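Local coordinates for protein peptidoglycan-N-acetylmuramic acid deacetylase PdaA (Bacillus subtilis, PDB 1NY1) that deacetylates N-acetylmuramic acid residues in peptidoglycan glycan strands, leading to muramic delta-lactam in the spore cortex, and is required for spore germination, at residues A[99-102]-A[103-107]; A[145-148]-A[149-152]; A[171-174]-A[175-178]; A[208-211]-A[212-216]; A[223-226]-A[227-230]. All coordinates share one frame; numbering follows the deposited sequence.

The five local contacts are spread over the NodB deacetylase fold. Interaction 1 holds the two metal-binding histidines, and the side chain of H101 is about 3 Å from that of D50, the probable proton acceptor. Interaction 2 follows it in the chain, with centres about 14 Å apart, and touches it where D107 meets V145. Interaction 3 is a surface turn with I173 about 8 Å, side chain to side chain, from H199, the probable proton donor. Interactions 4 and 5 belong to the barrel wall: their centres are about 18 Å apart, and I213 and L216 pack on F223. Interactions 2 and 5 each start a helix with its own serine N-cap, S147 and S225.

Interaction 1. Residues A[99-102]-A[103-107]; sequences GNHS and FHHPD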
# COMPACT_ATOMS: atom_id res chain seq x y z
N GLY A 99 -6.61 -0.64 4.18
CA GLY A 99 -5.54 -0.35 5.12
C GLY A 99 -5.69 1.06 5.65
O GLY A 99 -6.47 1.84 5.12
N ASN A 100 -4.92 1.40 6.68
CA ASN A 100 -5.01 2.72 7.30
C ASN A 100 -3.90 3.67 6.87
O ASN A 100 -2.72 3.37 7.02
CB ASN A 100 -4.98 2.55 8.82
CG ASN A 100 -5.62 3.71 9.55
OD1 ASN A 100 -5.37 4.87 9.23
ND2 ASN A 100 -6.45 3.40 10.53
N HIS A 101 -4.28 4.83 6.33
CA HIS A 101 -3.30 5.82 5.91
C HIS A 101 -3.43 7.07 6.79
O HIS A 101 -2.99 8.17 6.41
CB HIS A 101 -3.50 6.20 4.44
CG HIS A 101 -2.24 6.63 3.75
ND1 HIS A 101 -2.24 7.20 2.50
CD2 HIS A 101 -0.95 6.55 4.14
CE1 HIS A 101 -0.99 7.47 2.14
NE2 HIS A 101 -0.19 7.08 3.12
N SER A 102 -4.03 6.88 7.97
CA SER A 102 -4.26 7.93 8.96
C SER A 102 -5.36 8.87 8.50
O SER A 102 -5.57 9.06 7.31
CB SER A 102 -2.99 8.73 9.25
OG SER A 102 -2.89 9.87 8.41
N PHE A 103 -6.05 9.48 9.46
CA PHE A 103 -7.14 10.37 9.13
C PHE A 103 -6.75 11.66 8.43
O PHE A 103 -7.28 11.96 7.36
CB PHE A 103 -7.94 10.70 10.39
CG PHE A 103 -9.34 11.15 10.10
CD1 PHE A 103 -9.59 12.47 9.74
CD2 PHE A 103 -10.38 10.24 10.10
CE1 PHE A 103 -10.88 12.88 9.39
CE2 PHE A 103 -11.67 10.63 9.76
CZ PHE A 103 -11.92 11.95 9.40
N HIS A 104 -5.81 12.40 9.01
CA HIS A 104 -5.37 13.67 8.43
C HIS A 104 -4.06 13.57 7.67
O HIS A 104 -3.51 14.58 7.23
CB HIS A 104 -5.25 14.73 9.52
CG HIS A 104 -6.53 15.02 10.23
ND1 HIS A 104 -6.81 14.55 11.50
CD2 HIS A 104 -7.63 15.72 9.84
CE1 HIS A 104 -8.01 14.95 11.86
NE2 HIS A 104 -8.53 15.65 10.88
N HIS A 105 -3.56 12.35 7.51
CA HIS A 105 -2.31 12.10 6.79
C HIS A 105 -1.19 13.02 7.28
O HIS A 105 -0.47 13.63 6.47
CB HIS A 105 -2.56 12.29 5.29
CG HIS A 105 -1.48 11.71 4.42
ND1 HIS A 105 -0.40 12.45 3.98
CD2 HIS A 105 -1.31 10.47 3.92
CE1 HIS A 105 0.39 11.68 3.25
NE2 HIS A 105 -0.14 10.47 3.19
N PRO A 106 -1.00 13.13 8.60
CA PRO A 106 0.05 13.99 9.15
C PRO A 106 1.37 13.24 9.30
O PRO A 106 1.46 12.05 9.01
CB PRO A 106 -0.52 14.39 10.49
CG PRO A 106 -1.11 13.09 10.95
CD PRO A 106 -1.81 12.55 9.70
N ASP A 107 2.40 13.96 9.74
CA ASP A 107 3.71 13.39 9.99
C ASP A 107 3.57 12.78 11.38
O ASP A 107 3.54 13.50 12.37
CB ASP A 107 4.78 14.49 10.01
CG ASP A 107 6.18 13.95 10.19
OD1 ASP A 107 6.38 13.04 11.04
OD2 ASP A 107 7.10 14.44 9.50
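H101 and H105 meet ring to ring, and both belong to the metal-binding H(S/T)xxH motif of the NodB deacetylases, here H101-S102-F103-H104-H105, in the loop that leaves strand 97-100. The packing is tight between the imidazoles. They make a T-shaped pair with planes at 86°, the edge of H105 turned into one face of H101. CD2 of H105 stands 3.5 Å above the plane of the H101 ring, over its centre, while H105 NE2 comes within 3.3 Å of H101 CE1. Placing CG of H105 trans to its backbone N (chi1 -164°) brings the ring edge back to the face of H101. Both residues bind a divalent metal cation, and H101 also lies beside D50, the probable proton acceptor.

The other side of the loop is looser. F103 is partly exposed and H104 exposed; the H104 ring takes F103 CD1 over one face, and its ND1 is hydrogen-bonded to E119 of helix 113-131. Between these two sides S102 OG is modelled near H105 N, but this weak bond is doubtful. The firmer polar link is an Asx turn just before the motif's bend: S102 N donates to N100 OD1 at 2.7 Å, in the carbonyl plane of that amide.

Interaction 2. Residues A[145-148]-A[149-152]; sequences VFSE and YVLK
S147 caps the helix that begins just after it: its OG accepts from V150 N at 3.1 Å, the classic N-cap bond to the third residue on. This junction, in the NodB domain, carries the chain from the short strand 145-146 into helix 148-156. OG sits between the backbone N and the carbonyl carbon (chi1 66°), which points it back at the first turn. There it also touches V150 CG2, and a further hydrogen bond ties it to N3 OD1 near the N-terminus. Replacing S147 with an alanine would probably leave V150 N without its capping acceptor and N3 OD1 without this hydroxyl, making the helix start less well fixed.

The apolar side of the junction is built by L151, whose backbone N donates to S147 O at 2.9 Å as the helix gets under way. Its CB lies close to both carbonyl oxygens, S147 O and E148 O. One bond further, CG approaches S147 O and at the same time reaches F146 CD2 at 3.9 Å. At the tip, CD1 spans the CD2-CE2 side of the F146 ring, so one branch of the leucine and the phenylalanine side chain cross at a slant. F146 in turn meets the ring of F163 and the side chain of I6 in the paired strand 6-7.

Y149 reaches K111 O through its hydroxyl, while E148 OE2 is shared by Y32 OH and, in a salt bridge, by K31 NZ.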
# COMPACT_ATOMS: atom_id res chain seq x y z
N VAL A 145 6.96 8.65 6.02
CA VAL A 145 7.78 9.14 7.12
C VAL A 145 7.46 8.42 8.42
O VAL A 145 6.31 8.35 8.83
CB VAL A 145 7.59 10.66 7.33
CG1 VAL A 145 8.41 11.12 8.52
CG2 VAL A 145 8.01 11.41 6.08
N PHE A 146 8.50 7.89 9.07
CA PHE A 146 8.32 7.18 10.32
C PHE A 146 9.55 7.32 11.23
O PHE A 146 10.41 8.17 11.02
CB PHE A 146 8.02 5.70 10.05
CG PHE A 146 9.16 4.96 9.39
CD1 PHE A 146 9.48 5.18 8.05
CD2 PHE A 146 9.93 4.07 10.12
CE1 PHE A 146 10.56 4.53 7.46
CE2 PHE A 146 11.01 3.41 9.54
CZ PHE A 146 11.33 3.64 8.21
N SER A 147 9.61 6.47 12.26
CA SER A 147 10.72 6.48 13.21
C SER A 147 10.54 5.26 14.10
O SER A 147 9.50 4.60 14.04
CB SER A 147 10.69 7.74 14.07
OG SER A 147 9.54 7.75 14.91
N GLU A 148 11.53 4.96 14.92
CA GLU A 148 11.40 3.81 15.80
C GLU A 148 10.22 4.06 16.74
O GLU A 148 9.45 3.15 17.05
CB GLU A 148 12.69 3.59 16.58
CG GLU A 148 12.62 2.46 17.58
CD GLU A 148 13.98 1.86 17.85
OE1 GLU A 148 14.99 2.51 17.53
OE2 GLU A 148 14.04 0.73 18.39
N TYR A 149 10.06 5.31 17.18
CA TYR A 149 8.97 5.69 18.07
C TYR A 149 7.61 5.40 17.42
O TYR A 149 6.70 4.88 18.06
CB TYR A 149 9.06 7.17 18.42
CG TYR A 149 7.75 7.79 18.87
CD1 TYR A 149 7.20 7.49 20.11
CD2 TYR A 149 7.05 8.67 18.04
CE1 TYR A 149 5.98 8.05 20.51
CE2 TYR A 149 5.84 9.23 18.43
CZ TYR A 149 5.31 8.91 19.66
OH TYR A 149 4.11 9.46 20.04
N VAL A 150 7.48 5.76 16.14
CA VAL A 150 6.24 5.55 15.41
C VAL A 150 5.97 4.06 15.22
O VAL A 150 4.83 3.61 15.33
CB VAL A 150 6.28 6.22 14.02
CG1 VAL A 150 5.02 5.87 13.23
CG2 VAL A 150 6.40 7.73 14.17
N LEU A 151 7.02 3.30 14.92
CA LEU A 151 6.89 1.86 14.72
C LEU A 151 6.52 1.17 16.02
O LEU A 151 5.68 0.27 16.04
CB LEU A 151 8.19 1.27 14.17
CG LEU A 151 8.53 1.58 12.72
CD1 LEU A 151 9.85 0.91 12.36
CD2 LEU A 151 7.41 1.08 11.81
N LYS A 152 7.15 1.60 17.11
CA LYS A 152 6.90 1.02 18.42
C LYS A 152 5.46 1.28 18.87
O LYS A 152 4.76 0.38 19.32
CB LYS A 152 7.88 1.59 19.44
CG LYS A 152 7.77 0.98 20.82
CD LYS A 152 8.58 1.77 21.84
CE LYS A 152 8.44 1.17 23.23
NZ LYS A 152 9.03 -0.20 23.30

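Interaction 3. Residues A[171-174]-A[175-178]; sequences WKIN and NQKG
K172 and N175 close a type I beta turn, with I173 and N174 at its two corners, in the loop that leads to helix 179-188. The direct backbone bond is N175 N to K172 O, 3.2 Å long. Its N-H points fairly straight at the oxygen (157°), but the donor stands well above the carbonyl plane, so no lone pair is met squarely.

A water supplies a further polar link. It donates to I173 O at 2.7 Å and accepts from Q176 N at 3.1 Å, bridging the turn to the residue that follows it.

Apolar packing adds the I173 side chain, which runs alongside the Q176 chain in the same direction, and Q176 CG rests 3.5 Å from I173 O. The same isoleucine touches Y53, N55 and V201, so it faces the protein. Before the turn, K172 CG lies over one face of the W171 indole, 3.4 Å above its plane and toward the rim; that indole also meets the ring of H199, the probable proton donor.

The asparagine amides of N174 and N175 stand nearly perpendicular and are exposed. The backbone bond closes the turn, and the water gives I173 O a donor and Q176 N an acceptor, so this exposed turn is held through its main chain and probably leans partly on solvent.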
# COMPACT_ATOMS: atom_id res chain seq x y z
N TRP A 171 1.53 9.99 -9.19
CA TRP A 171 0.73 10.81 -8.29
C TRP A 171 0.78 12.31 -8.60
O TRP A 171 0.13 13.11 -7.93
CB TRP A 171 1.21 10.61 -6.85
CG TRP A 171 2.70 10.67 -6.73
CD1 TRP A 171 3.58 9.63 -6.79
CD2 TRP A 171 3.50 11.85 -6.52
NE1 TRP A 171 4.87 10.08 -6.63
CE2 TRP A 171 4.85 11.44 -6.47
CE3 TRP A 171 3.20 13.21 -6.38
CZ2 TRP A 171 5.90 12.34 -6.28
CZ3 TRP A 171 4.25 14.11 -6.19
CH2 TRP A 171 5.58 13.67 -6.14
N LYS A 172 1.57 12.68 -9.61
CA LYS A 172 1.70 14.09 -9.99
C LYS A 172 0.64 14.49 -11.01
O LYS A 172 0.78 14.23 -12.20
CB LYS A 172 3.08 14.34 -10.59
CG LYS A 172 4.18 14.49 -9.57
CD LYS A 172 5.46 14.99 -10.22
CE LYS A 172 6.56 15.18 -9.19
NZ LYS A 172 7.86 15.54 -9.81
N ILE A 173 -0.41 15.15 -10.53
CA ILE A 173 -1.50 15.56 -11.40
C ILE A 173 -1.10 16.60 -12.43
O ILE A 173 -1.67 16.65 -13.52
CB ILE A 173 -2.69 16.10 -10.58
CG1 ILE A 173 -3.11 15.07 -9.53
CG2 ILE A 173 -3.88 16.37 -11.50
CD1 ILE A 173 -3.56 13.74 -10.13
N ASN A 174 -0.11 17.43 -12.11
CA ASN A 174 0.31 18.47 -13.05
C ASN A 174 1.16 17.92 -14.19
O ASN A 174 1.53 18.65 -15.10
CB ASN A 174 1.08 19.57 -12.30
CG ASN A 174 2.49 19.16 -11.94
OD1 ASN A 174 2.75 18.01 -11.59
ND2 ASN A 174 3.41 20.11 -12.01
N ASN A 175 1.47 16.62 -14.14
CA ASN A 175 2.27 16.00 -15.18
C ASN A 175 1.93 14.52 -15.28
O ASN A 175 2.68 13.66 -14.82
CB ASN A 175 3.76 16.18 -14.85
CG ASN A 175 4.67 15.81 -16.02
OD1 ASN A 175 5.89 15.76 -15.87
ND2 ASN A 175 4.08 15.56 -17.18
N GLN A 176 0.77 14.23 -15.86
CA GLN A 176 0.29 12.86 -16.03
C GLN A 176 0.84 12.31 -17.34
O GLN A 176 0.38 12.66 -18.43
CB GLN A 176 -1.25 12.86 -15.99
CG GLN A 176 -1.78 13.38 -14.64
CD GLN A 176 -3.28 13.62 -14.61
OE1 GLN A 176 -3.74 14.69 -14.19
NE2 GLN A 176 -4.05 12.63 -15.03
N LYS A 177 1.84 11.45 -17.21
CA LYS A 177 2.54 10.88 -18.36
C LYS A 177 1.86 9.83 -19.22
O LYS A 177 2.31 9.56 -20.34
CB LYS A 177 3.91 10.37 -17.89
CG LYS A 177 4.75 11.50 -17.29
CD LYS A 177 6.21 11.13 -17.05
CE LYS A 177 6.97 12.35 -16.53
NZ LYS A 177 8.44 12.15 -16.48
N GLY A 178 0.78 9.23 -18.75
CA GLY A 178 0.10 8.26 -19.60
C GLY A 178 0.28 6.80 -19.25
O GLY A 178 0.96 6.45 -18.29
O HOH W 1 -1.16 16.64 -16.20

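Interaction 4. Residues A[208-211]-A[212-216]; sequences ALDD and AITDL
The carbonyl oxygen of D210 is gripped twice by T214, once by its hydroxyl and once by its backbone N. T214 OG1 donates to D210 O at 2.9 Å and T214 N at 3.1 Å, and the two come from opposite faces of the carbonyl plane. The hydroxyl can turn back because OG1 lies beside its own backbone N, trans to the carbonyl carbon (chi1 -59°), the usual way a helical threonine doubles the i to i+4 bond. A water donates to both T214 OG1 and D211 OD1, at 2.8 Å from the aspartate oxygen, and so joins neighbouring side chains on this polar face.

The regular alpha-helical pattern continues around it, from A212 N to A208 O and from D215 N to D211 O. Carboxylates line the outside, each with a partner beyond the segment: D210 meets K67 and H68, D211 forms a salt bridge with K179, and D215 bonds to Y183 OH. The lysines probably offset the charge of D210 and D211, while D215 is met by a neutral hydroxyl.

On the buried face L209 and I213 meet one turn apart. CD1 of I213 packs against L209 CG at 3.9 Å, the two branches slanting across each other, and I213 CG1 lies 3.3 Å from L209 O.

These two residues seat the helix on the NodB barrel: L209 rests on L47 and F49 of strand 44-51, I213 on L47 and on F223 of strand 222-224. A208, to one side, packs on A182 and M186 of helix 179-188.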
# COMPACT_ATOMS: atom_id res chain seq x y z
N ALA A 208 -3.13 0.95 -17.56
CA ALA A 208 -1.76 0.49 -17.42
C ALA A 208 -1.75 -0.74 -16.51
O ALA A 208 -1.07 -1.73 -16.80
CB ALA A 208 -0.87 1.59 -16.82
N LEU A 209 -2.51 -0.69 -15.42
CA LEU A 209 -2.58 -1.81 -14.48
C LEU A 209 -3.17 -3.05 -15.16
O LEU A 209 -2.71 -4.17 -14.94
CB LEU A 209 -3.43 -1.43 -13.27
CG LEU A 209 -3.61 -2.50 -12.18
CD1 LEU A 209 -2.27 -2.84 -11.52
CD2 LEU A 209 -4.59 -1.98 -11.13
N ASP A 210 -4.19 -2.84 -15.98
CA ASP A 210 -4.83 -3.93 -16.70
C ASP A 210 -3.77 -4.66 -17.55
O ASP A 210 -3.65 -5.88 -17.48
CB ASP A 210 -5.96 -3.37 -17.58
CG ASP A 210 -6.85 -4.44 -18.18
OD1 ASP A 210 -6.63 -5.66 -17.94
OD2 ASP A 210 -7.78 -4.06 -18.91
N ASP A 211 -3.01 -3.90 -18.32
CA ASP A 211 -1.96 -4.47 -19.18
C ASP A 211 -0.84 -5.12 -18.37
O ASP A 211 -0.33 -6.18 -18.73
CB ASP A 211 -1.35 -3.39 -20.08
CG ASP A 211 -2.33 -2.85 -21.11
OD1 ASP A 211 -3.47 -3.37 -21.19
OD2 ASP A 211 -1.96 -1.92 -21.84
N ALA A 212 -0.45 -4.46 -17.28
CA ALA A 212 0.61 -4.96 -16.43
C ALA A 212 0.26 -6.31 -15.82
O ALA A 212 1.07 -7.23 -15.82
CB ALA A 212 0.93 -3.95 -15.33
N ILE A 213 -0.96 -6.43 -15.28
CA ILE A 213 -1.36 -7.70 -14.68
C ILE A 213 -1.41 -8.77 -15.77
O ILE A 213 -0.89 -9.87 -15.58
CB ILE A 213 -2.75 -7.60 -14.01
CG1 ILE A 213 -2.67 -6.66 -12.81
CG2 ILE A 213 -3.21 -8.99 -13.55
CD1 ILE A 213 -4.01 -6.35 -12.19
N THR A 214 -2.03 -8.45 -16.89
CA THR A 214 -2.12 -9.41 -17.98
C THR A 214 -0.73 -9.94 -18.35
O THR A 214 -0.49 -11.14 -18.33
CB THR A 214 -2.78 -8.79 -19.23
OG1 THR A 214 -4.09 -8.33 -18.90
CG2 THR A 214 -2.89 -9.83 -20.35
N ASP A 215 0.19 -9.03 -18.67
CA ASP A 215 1.54 -9.45 -19.05
C ASP A 215 2.37 -10.08 -17.94
O ASP A 215 3.17 -10.98 -18.20
CB ASP A 215 2.31 -8.27 -19.66
CG ASP A 215 1.72 -7.82 -20.98
OD1 ASP A 215 1.43 -8.70 -21.84
OD2 ASP A 215 1.55 -6.60 -21.18
N LEU A 216 2.19 -9.62 -16.70
CA LEU A 216 2.93 -10.20 -15.59
C LEU A 216 2.45 -11.63 -15.33
O LEU A 216 3.25 -12.51 -15.02
CB LEU A 216 2.79 -9.33 -14.33
CG LEU A 216 3.66 -8.07 -14.36
CD1 LEU A 216 3.26 -7.11 -13.25
CD2 LEU A 216 5.12 -8.47 -14.21
O HOH W 2 -4.68 -5.90 -21.04

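Interaction 5. Residues A[223-226]-A[227-230]; sequences FKSI and DDLM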
# COMPACT_ATOMS: atom_id res chain seq x y z
N PHE A 223 -0.54 -12.98 -8.27
CA PHE A 223 -0.83 -11.83 -7.42
C PHE A 223 -1.55 -12.26 -6.15
O PHE A 223 -2.60 -12.90 -6.21
CB PHE A 223 -1.70 -10.82 -8.18
CG PHE A 223 -0.98 -10.14 -9.30
CD1 PHE A 223 -0.28 -8.96 -9.07
CD2 PHE A 223 -0.97 -10.69 -10.58
CE1 PHE A 223 0.43 -8.34 -10.11
CE2 PHE A 223 -0.27 -10.08 -11.62
CZ PHE A 223 0.43 -8.90 -11.38
N LYS A 224 -0.98 -11.91 -5.00
CA LYS A 224 -1.59 -12.26 -3.72
C LYS A 224 -1.83 -11.00 -2.91
O LYS A 224 -1.32 -9.93 -3.25
CB LYS A 224 -0.68 -13.23 -2.95
CG LYS A 224 -0.50 -14.58 -3.63
CD LYS A 224 0.35 -15.52 -2.79
CE LYS A 224 0.50 -16.89 -3.44
NZ LYS A 224 1.39 -17.79 -2.65
N SER A 225 -2.60 -11.11 -1.83
CA SER A 225 -2.92 -9.96 -0.99
C SER A 225 -2.00 -9.87 0.21
O SER A 225 -1.23 -10.78 0.50
CB SER A 225 -4.36 -10.07 -0.50
OG SER A 225 -4.45 -11.10 0.48
N ILE A 226 -2.08 -8.74 0.92
CA ILE A 226 -1.27 -8.54 2.10
C ILE A 226 -1.69 -9.57 3.15
O ILE A 226 -0.84 -10.09 3.89
CB ILE A 226 -1.45 -7.11 2.66
CG1 ILE A 226 -0.98 -6.08 1.62
CG2 ILE A 226 -0.70 -6.96 3.99
CD1 ILE A 226 0.48 -6.21 1.21
N ASP A 227 -2.98 -9.87 3.22
CA ASP A 227 -3.45 -10.88 4.17
C ASP A 227 -2.82 -12.23 3.82
O ASP A 227 -2.41 -12.97 4.71
CB ASP A 227 -4.98 -11.00 4.16
CG ASP A 227 -5.66 -10.03 5.11
OD1 ASP A 227 -5.00 -9.52 6.03
OD2 ASP A 227 -6.88 -9.80 4.95
N ASP A 228 -2.74 -12.55 2.53
CA ASP A 228 -2.14 -13.82 2.12
C ASP A 228 -0.67 -13.81 2.54
O ASP A 228 -0.14 -14.81 3.03
CB ASP A 228 -2.20 -14.03 0.60
CG ASP A 228 -3.63 -14.06 0.07
OD1 ASP A 228 -4.53 -14.51 0.80
OD2 ASP A 228 -3.83 -13.66 -1.09
N LEU A 229 -0.02 -12.68 2.32
CA LEU A 229 1.38 -12.52 2.68
C LEU A 229 1.56 -12.84 4.16
O LEU A 229 2.43 -13.63 4.54
CB LEU A 229 1.84 -11.09 2.39
CG LEU A 229 3.33 -10.76 2.47
CD1 LEU A 229 3.59 -9.47 1.72
CD2 LEU A 229 3.78 -10.64 3.92
N MSE A 230 0.73 -12.22 5.00
CA MSE A 230 0.81 -12.43 6.44
C MSE A 230 0.56 -13.89 6.81
O MSE A 230 1.31 -14.49 7.58
CB MSE A 230 -0.20 -11.54 7.16
CG MSE A 230 0.13 -10.06 7.14
SE MSE A 230 1.71 -9.66 8.16
CE MSE A 230 1.00 -9.93 9.94
O HOH W 3 -6.79 -11.98 1.05
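S225 and D228 exchange hydrogen bonds across the first turn of a helix. S225 N donates to D228 OD2 at 2.9 Å with an almost straight N-H (175°), meeting the oxygen from above the carboxylate plane. In return D228 N donates to S225 OG at 3.0 Å. A chi1 of 72° tucks the serine hydroxyl back over its own main chain, where the N-H of D228 can reach it. A water lies 2.6 Å from S225 OG and makes a weak bond to D228 OD1.

This reciprocal pair is a capping box, and it starts helix 226-234 directly after strand 222-224, the last strand of the NodB barrel sheet. Behind it the helix is taken up by L229 N to S225 O, 2.9 Å, and by selenomethionine M230 N to I226 O. An alanine in place of D228 is likely to leave S225 N without this acceptor, reducing the capping box to the bond from the backbone N of that residue to S225 OG.

Further out, K224 lays CB against D228 OD2 at 3.7 Å, but its extended chain carries NZ away to salt bridges with E42 and E232. D227 OD1 is hydrogen-bonded to Y138 and N136. I226 packs on T48 of strand 44-51 and on Y138, L229 on Y46 and F35, and the S225 side chain touches T71.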